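Local structure of glycosyl hydrolase family 10 (Prevotella bryantii, 4MGQ) at residues T28-T40 and G140-K152. The protein is probably an endo-1,4-beta-xylanase that cleaves xylan, represented here by a calcium-binding, carbohydrate-binding module of the longer enzyme. Numbering follows the deposited sequence.
Sequences TNNWDRELYVNPT and GWTKPSWHEYEIK
With CG of His147 turned away from its own carbonyl carbon (chi1 -74°), the imidazole turns its ND1 edge to Glu34 N, while Tyr149, its CG wedged between backbone N and carbonyl carbon (chi1 72°), swings its hydroxyl to the same residue. Glu34 N donates to His147 ND1 at 2.9 Å, nearly in the ring plane, and Tyr149 OH donates a hydrogen bond to Glu34 O at 2.6 Å, from above the carbonyl plane. The imidazole is sandwiched flat: Asp32 O lies over one face, Pro144 CG over the other. Farther along, Tyr36 and Thr142 form an antiparallel hydrogen-bonded pair, Tyr36 N to Thr142 O 2.7 Å and Thr142 N to Tyr36 O 2.9 Å. This joins the short edge strand 141-142 to strand 34-37, whose other side bonds to strand 99-105 in the beta-sandwich. On the core side Val37 CB sits 3.7 Å above the centroid of the Trp141 six-membered ring, a CH-pi contact; Leu35 CD2 approaches Trp141 CE3, and Trp141 NE1 bonds to Asn131 O. At the far end, a water bridges Asn38 N and Gly140 O. Where regular strand pairing stops, His147 and Tyr149 take over the backbone polar groups of Glu34, and accepting at ND1 suggests a neutral imidazole, its proton probably on NE2.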
loop_
_atom_site.group_PDB
_atom_site.type_symbol
_atom_site.label_atom_id
_atom_site.label_comp_id
_atom_site.label_asym_id
_atom_site.label_seq_id
_atom_site.Cartn_x
_atom_site.Cartn_y
_atom_site.Cartn_z
ATOM N N THR A 28 -15.888 2.766 -13.613
ATOM C CA THR A 28 -16.339 1.576 -14.331
ATOM C C THR A 28 -15.387 0.381 -14.222
ATOM O O THR A 28 -15.820 -0.741 -13.976
ATOM C CB THR A 28 -16.561 1.903 -15.819
ATOM O OG1 THR A 28 -17.448 3.023 -15.928
ATOM C CG2 THR A 28 -17.146 0.708 -16.548
ATOM N N ASN A 29 -14.088 0.627 -14.384
ATOM C CA ASN A 29 -13.093 -0.443 -14.431
ATOM C C ASN A 29 -12.097 -0.372 -13.277
ATOM O O ASN A 29 -11.825 0.711 -12.775
ATOM C CB ASN A 29 -12.309 -0.391 -15.746
ATOM C CG ASN A 29 -13.199 -0.210 -16.953
ATOM O OD1 ASN A 29 -13.219 0.857 -17.575
ATOM N ND2 ASN A 29 -13.927 -1.255 -17.305
ATOM N N ASN A 30 -11.573 -1.534 -12.888
ATOM C CA ASN A 30 -10.419 -1.654 -11.988
ATOM C C ASN A 30 -9.343 -0.620 -12.242
ATOM O O ASN A 30 -8.836 0.033 -11.323
ATOM C CB ASN A 30 -9.770 -3.031 -12.141
ATOM C CG ASN A 30 -10.333 -4.045 -11.204
ATOM O OD1 ASN A 30 -10.711 -3.727 -10.077
ATOM N ND2 ASN A 30 -10.383 -5.293 -11.657
ATOM N N TRP A 31 -8.981 -0.498 -13.510
ATOM C CA TRP A 31 -7.833 0.295 -13.890
ATOM C C TRP A 31 -8.117 1.787 -14.004
ATOM O O TRP A 31 -7.221 2.547 -14.332
ATOM C CB TRP A 31 -7.261 -0.229 -15.220
ATOM C CG TRP A 31 -8.236 -0.187 -16.364
ATOM C CD1 TRP A 31 -8.589 0.908 -17.098
ATOM C CD2 TRP A 31 -8.972 -1.290 -16.910
ATOM N NE1 TRP A 31 -9.505 0.557 -18.061
ATOM C CE2 TRP A 31 -9.757 -0.786 -17.967
ATOM C CE3 TRP A 31 -9.040 -2.655 -16.610
ATOM C CZ2 TRP A 31 -10.602 -1.600 -18.727
ATOM C CZ3 TRP A 31 -9.883 -3.460 -17.362
ATOM C CH2 TRP A 31 -10.650 -2.930 -18.411
ATOM N N ASP A 32 -9.344 2.223 -13.718
ATOM C CA ASP A 32 -9.682 3.645 -13.830
ATOM C C ASP A 32 -9.161 4.489 -12.671
ATOM O O ASP A 32 -9.230 5.720 -12.704
ATOM C CB ASP A 32 -11.202 3.831 -13.947
ATOM C CG ASP A 32 -11.757 3.309 -15.267
ATOM O OD1 ASP A 32 -10.989 3.259 -16.249
ATOM O OD2 ASP A 32 -12.957 2.953 -15.325
ATOM N N ARG A 33 -8.648 3.823 -11.641
ATOM C CA ARG A 33 -8.054 4.515 -10.508
ATOM C C ARG A 33 -6.970 3.605 -9.972
ATOM O O ARG A 33 -7.272 2.544 -9.439
ATOM C CB ARG A 33 -9.098 4.820 -9.429
ATOM C CG ARG A 33 -8.591 5.687 -8.273
ATOM C CD ARG A 33 -9.585 5.705 -7.109
ATOM N NE ARG A 33 -10.810 6.448 -7.423
ATOM C CZ ARG A 33 -12.038 5.929 -7.421
ATOM N NH1 ARG A 33 -12.233 4.648 -7.151
ATOM N NH2 ARG A 33 -13.079 6.699 -7.708
ATOM N N GLU A 34 -5.710 3.991 -10.159
ATOM C CA GLU A 34 -4.605 3.140 -9.732
ATOM C C GLU A 34 -3.602 3.901 -8.870
ATOM O O GLU A 34 -3.345 5.086 -9.075
ATOM C CB GLU A 34 -3.893 2.519 -10.946
ATOM C CG GLU A 34 -4.768 1.531 -11.729
ATOM C CD GLU A 34 -4.047 0.813 -12.872
ATOM O OE1 GLU A 34 -2.850 1.047 -13.098
ATOM O OE2 GLU A 34 -4.698 0.001 -13.562
ATOM N N LEU A 35 -3.056 3.173 -7.904
ATOM C CA LEU A 35 -2.002 3.638 -7.018
ATOM C C LEU A 35 -0.800 2.704 -7.166
ATOM O O LEU A 35 -0.951 1.480 -7.136
ATOM C CB LEU A 35 -2.499 3.662 -5.570
ATOM C CG LEU A 35 -1.473 3.974 -4.485
ATOM C CD1 LEU A 35 -1.040 5.424 -4.568
ATOM C CD2 LEU A 35 -2.045 3.645 -3.103
ATOM N N TYR A 36 0.390 3.285 -7.313
ATOM C CA TYR A 36 1.595 2.519 -7.606
ATOM C C TYR A 36 2.667 2.668 -6.550
ATOM O O TYR A 36 2.873 3.755 -6.034
ATOM C CB TYR A 36 2.204 2.975 -8.918
ATOM C CG TYR A 36 1.317 2.841 -10.118
ATOM C CD1 TYR A 36 0.444 1.771 -10.256
ATOM C CD2 TYR A 36 1.353 3.790 -11.115
ATOM C CE1 TYR A 36 -0.366 1.657 -11.383
ATOM C CE2 TYR A 36 0.554 3.690 -12.226
ATOM C CZ TYR A 36 -0.293 2.622 -12.363
ATOM O OH TYR A 36 -1.083 2.548 -13.488
ATOM N N VAL A 37 3.380 1.584 -6.285
ATOM C CA VAL A 37 4.626 1.670 -5.520
ATOM C C VAL A 37 5.609 0.662 -6.116
ATOM O O VAL A 37 5.205 -0.412 -6.573
ATOM C CB VAL A 37 4.383 1.416 -4.016
ATOM C CG1 VAL A 37 3.991 -0.027 -3.762
ATOM C CG2 VAL A 37 5.623 1.807 -3.196
ATOM N N ASN A 38 6.888 1.028 -6.167
ATOM C CA ASN A 38 7.902 0.145 -6.732
ATOM C C ASN A 38 8.808 -0.428 -5.647
ATOM O O ASN A 38 9.433 0.342 -4.920
ATOM C CB ASN A 38 8.765 0.893 -7.757
ATOM C CG ASN A 38 8.072 1.083 -9.101
ATOM O OD1 ASN A 38 6.850 1.111 -9.192
ATOM N ND2 ASN A 38 8.869 1.199 -10.160
ATOM N N PRO A 39 8.885 -1.766 -5.542
ATOM C CA PRO A 39 9.834 -2.401 -4.618
ATOM C C PRO A 39 11.244 -1.917 -4.900
ATOM O O PRO A 39 11.588 -1.699 -6.063
ATOM C CB PRO A 39 9.679 -3.891 -4.917
ATOM C CG PRO A 39 8.271 -4.011 -5.431
ATOM C CD PRO A 39 8.048 -2.764 -6.229
ATOM N N THR A 40 12.036 -1.730 -3.850
ATOM C CA THR A 40 13.383 -1.164 -4.012
ATOM C C THR A 40 14.375 -2.152 -4.635
ATOM O O THR A 40 15.449 -1.752 -5.093
ATOM C CB THR A 40 13.923 -0.664 -2.661
ATOM O OG1 THR A 40 13.844 -1.713 -1.693
ATOM C CG2 THR A 40 13.102 0.522 -2.182
ATOM N N GLY A 140 7.326 8.134 -3.357
ATOM C CA GLY A 140 7.476 6.771 -3.828
ATOM C C GLY A 140 6.147 6.167 -4.240
ATOM O O GLY A 140 6.099 5.127 -4.889
ATOM N N TRP A 141 5.066 6.823 -3.846
ATOM C CA TRP A 141 3.730 6.366 -4.198
ATOM C C TRP A 141 3.206 7.249 -5.316
ATOM O O TRP A 141 3.126 8.467 -5.163
ATOM C CB TRP A 141 2.817 6.391 -2.964
ATOM C CG TRP A 141 3.243 5.383 -1.927
ATOM C CD1 TRP A 141 4.271 5.506 -1.018
ATOM C CD2 TRP A 141 2.680 4.083 -1.719
ATOM N NE1 TRP A 141 4.366 4.364 -0.262
ATOM C CE2 TRP A 141 3.401 3.475 -0.667
ATOM C CE3 TRP A 141 1.638 3.375 -2.320
ATOM C CZ2 TRP A 141 3.107 2.193 -0.203
ATOM C CZ3 TRP A 141 1.345 2.105 -1.858
ATOM C CH2 TRP A 141 2.075 1.527 -0.802
ATOM N N THR A 142 2.876 6.641 -6.450
ATOM C CA THR A 142 2.464 7.417 -7.618
ATOM C C THR A 142 1.152 6.947 -8.240
ATOM O O THR A 142 0.554 5.965 -7.818
ATOM C CB THR A 142 3.540 7.386 -8.725
ATOM O OG1 THR A 142 3.774 6.037 -9.148
ATOM C CG2 THR A 142 4.849 7.997 -8.215
ATOM N N LYS A 143 0.731 7.661 -9.274
ATOM C CA LYS A 143 -0.489 7.332 -9.991
ATOM C C LYS A 143 -0.321 7.740 -11.451
ATOM O O LYS A 143 0.586 8.505 -11.773
ATOM C CB LYS A 143 -1.683 8.048 -9.372
ATOM C CG LYS A 143 -1.615 9.555 -9.533
ATOM C CD LYS A 143 -2.864 10.235 -9.036
ATOM C CE LYS A 143 -2.801 11.726 -9.278
ATOM N NZ LYS A 143 -2.689 12.039 -10.732
ATOM N N PRO A 144 -1.175 7.220 -12.342
ATOM C CA PRO A 144 -1.156 7.785 -13.695
ATOM C C PRO A 144 -1.501 9.264 -13.633
ATOM O O PRO A 144 -2.349 9.663 -12.839
ATOM C CB PRO A 144 -2.231 6.982 -14.430
ATOM C CG PRO A 144 -2.331 5.687 -13.660
ATOM C CD PRO A 144 -2.121 6.095 -12.223
ATOM N N SER A 145 -0.838 10.084 -14.443
ATOM C CA SER A 145 -1.030 11.526 -14.344
ATOM C C SER A 145 -2.480 11.939 -14.602
ATOM O O SER A 145 -2.949 12.941 -14.061
ATOM C CB SER A 145 -0.092 12.260 -15.313
ATOM O OG SER A 145 -0.382 11.914 -16.656
ATOM N N TRP A 146 -3.198 11.151 -15.400
ATOM C CA TRP A 146 -4.565 11.503 -15.767
ATOM C C TRP A 146 -5.627 10.957 -14.812
ATOM O O TRP A 146 -6.816 11.216 -14.997
ATOM C CB TRP A 146 -4.858 11.029 -17.196
ATOM C CG TRP A 146 -4.749 9.550 -17.391
ATOM C CD1 TRP A 146 -5.763 8.640 -17.325
ATOM C CD2 TRP A 146 -3.564 8.807 -17.704
ATOM N NE1 TRP A 146 -5.283 7.379 -17.570
ATOM C CE2 TRP A 146 -3.935 7.453 -17.804
ATOM C CE3 TRP A 146 -2.223 9.155 -17.904
ATOM C CZ2 TRP A 146 -3.017 6.444 -18.094
ATOM C CZ3 TRP A 146 -1.311 8.150 -18.194
ATOM C CH2 TRP A 146 -1.713 6.812 -18.286
ATOM N N HIS A 147 -5.213 10.212 -13.788
ATOM C CA HIS A 147 -6.151 9.812 -12.747
ATOM C C HIS A 147 -6.346 10.969 -11.786
ATOM O O HIS A 147 -5.396 11.428 -11.156
ATOM C CB HIS A 147 -5.660 8.573 -12.005
ATOM C CG HIS A 147 -5.785 7.316 -12.801
ATOM N ND1 HIS A 147 -5.616 6.066 -12.250
ATOM C CD2 HIS A 147 -6.063 7.119 -14.112
ATOM C CE1 HIS A 147 -5.794 5.148 -13.186
ATOM N NE2 HIS A 147 -6.066 5.764 -14.323
ATOM N N GLU A 148 -7.578 11.450 -11.687
ATOM C CA GLU A 148 -7.853 12.678 -10.955
ATOM C C GLU A 148 -8.220 12.401 -9.500
ATOM O O GLU A 148 -9.395 12.398 -9.126
ATOM C CB GLU A 148 -8.971 13.464 -11.645
ATOM C CG GLU A 148 -8.622 13.879 -13.069
ATOM C CD GLU A 148 -9.808 14.463 -13.826
ATOM O OE1 GLU A 148 -10.711 15.035 -13.178
ATOM O OE2 GLU A 148 -9.833 14.350 -15.072
ATOM N N TYR A 149 -7.201 12.148 -8.688
ATOM C CA TYR A 149 -7.372 12.050 -7.246
ATOM C C TYR A 149 -6.069 12.511 -6.604
ATOM O O TYR A 149 -5.067 12.664 -7.301
ATOM C CB TYR A 149 -7.740 10.626 -6.826
ATOM C CG TYR A 149 -6.634 9.585 -6.907
ATOM C CD1 TYR A 149 -5.778 9.376 -5.827
ATOM C CD2 TYR A 149 -6.468 8.790 -8.033
ATOM C CE1 TYR A 149 -4.776 8.418 -5.871
ATOM C CE2 TYR A 149 -5.458 7.813 -8.089
ATOM C CZ TYR A 149 -4.617 7.645 -6.990
ATOM O OH TYR A 149 -3.625 6.694 -7.001
ATOM N N GLU A 150 -6.083 12.738 -5.294
ATOM C CA GLU A 150 -4.884 13.180 -4.590
ATOM C C GLU A 150 -4.331 12.107 -3.665
ATOM O O GLU A 150 -5.073 11.509 -2.900
ATOM C CB GLU A 150 -5.174 14.418 -3.751
ATOM C CG GLU A 150 -5.960 15.506 -4.437
ATOM C CD GLU A 150 -6.427 16.542 -3.435
ATOM O OE1 GLU A 150 -7.641 16.851 -3.411
ATOM O OE2 GLU A 150 -5.575 17.029 -2.658
ATOM N N ILE A 151 -3.025 11.886 -3.737
ATOM C CA ILE A 151 -2.325 11.061 -2.764
ATOM C C ILE A 151 -1.873 11.966 -1.624
ATOM O O ILE A 151 -1.083 12.884 -1.842
ATOM C CB ILE A 151 -1.116 10.358 -3.386
ATOM C CG1 ILE A 151 -1.553 9.515 -4.585
ATOM C CG2 ILE A 151 -0.385 9.515 -2.345
ATOM C CD1 ILE A 151 -0.398 8.957 -5.399
ATOM N N LYS A 152 -2.395 11.723 -0.425
ATOM C CA LYS A 152 -2.094 12.563 0.736
ATOM C C LYS A 152 -1.551 11.723 1.879
ATOM O O LYS A 152 -1.693 10.508 1.873
ATOM C CB LYS A 152 -3.342 13.304 1.224
ATOM C CG LYS A 152 -3.984 14.237 0.205
ATOM C CD LYS A 152 -5.153 14.995 0.824
ATOM C CE LYS A 152 -4.708 15.855 2.006
ATOM N NZ LYS A 152 -3.706 16.903 1.618
HETATM O O HOH W 1 8.090 3.612 -5.652
#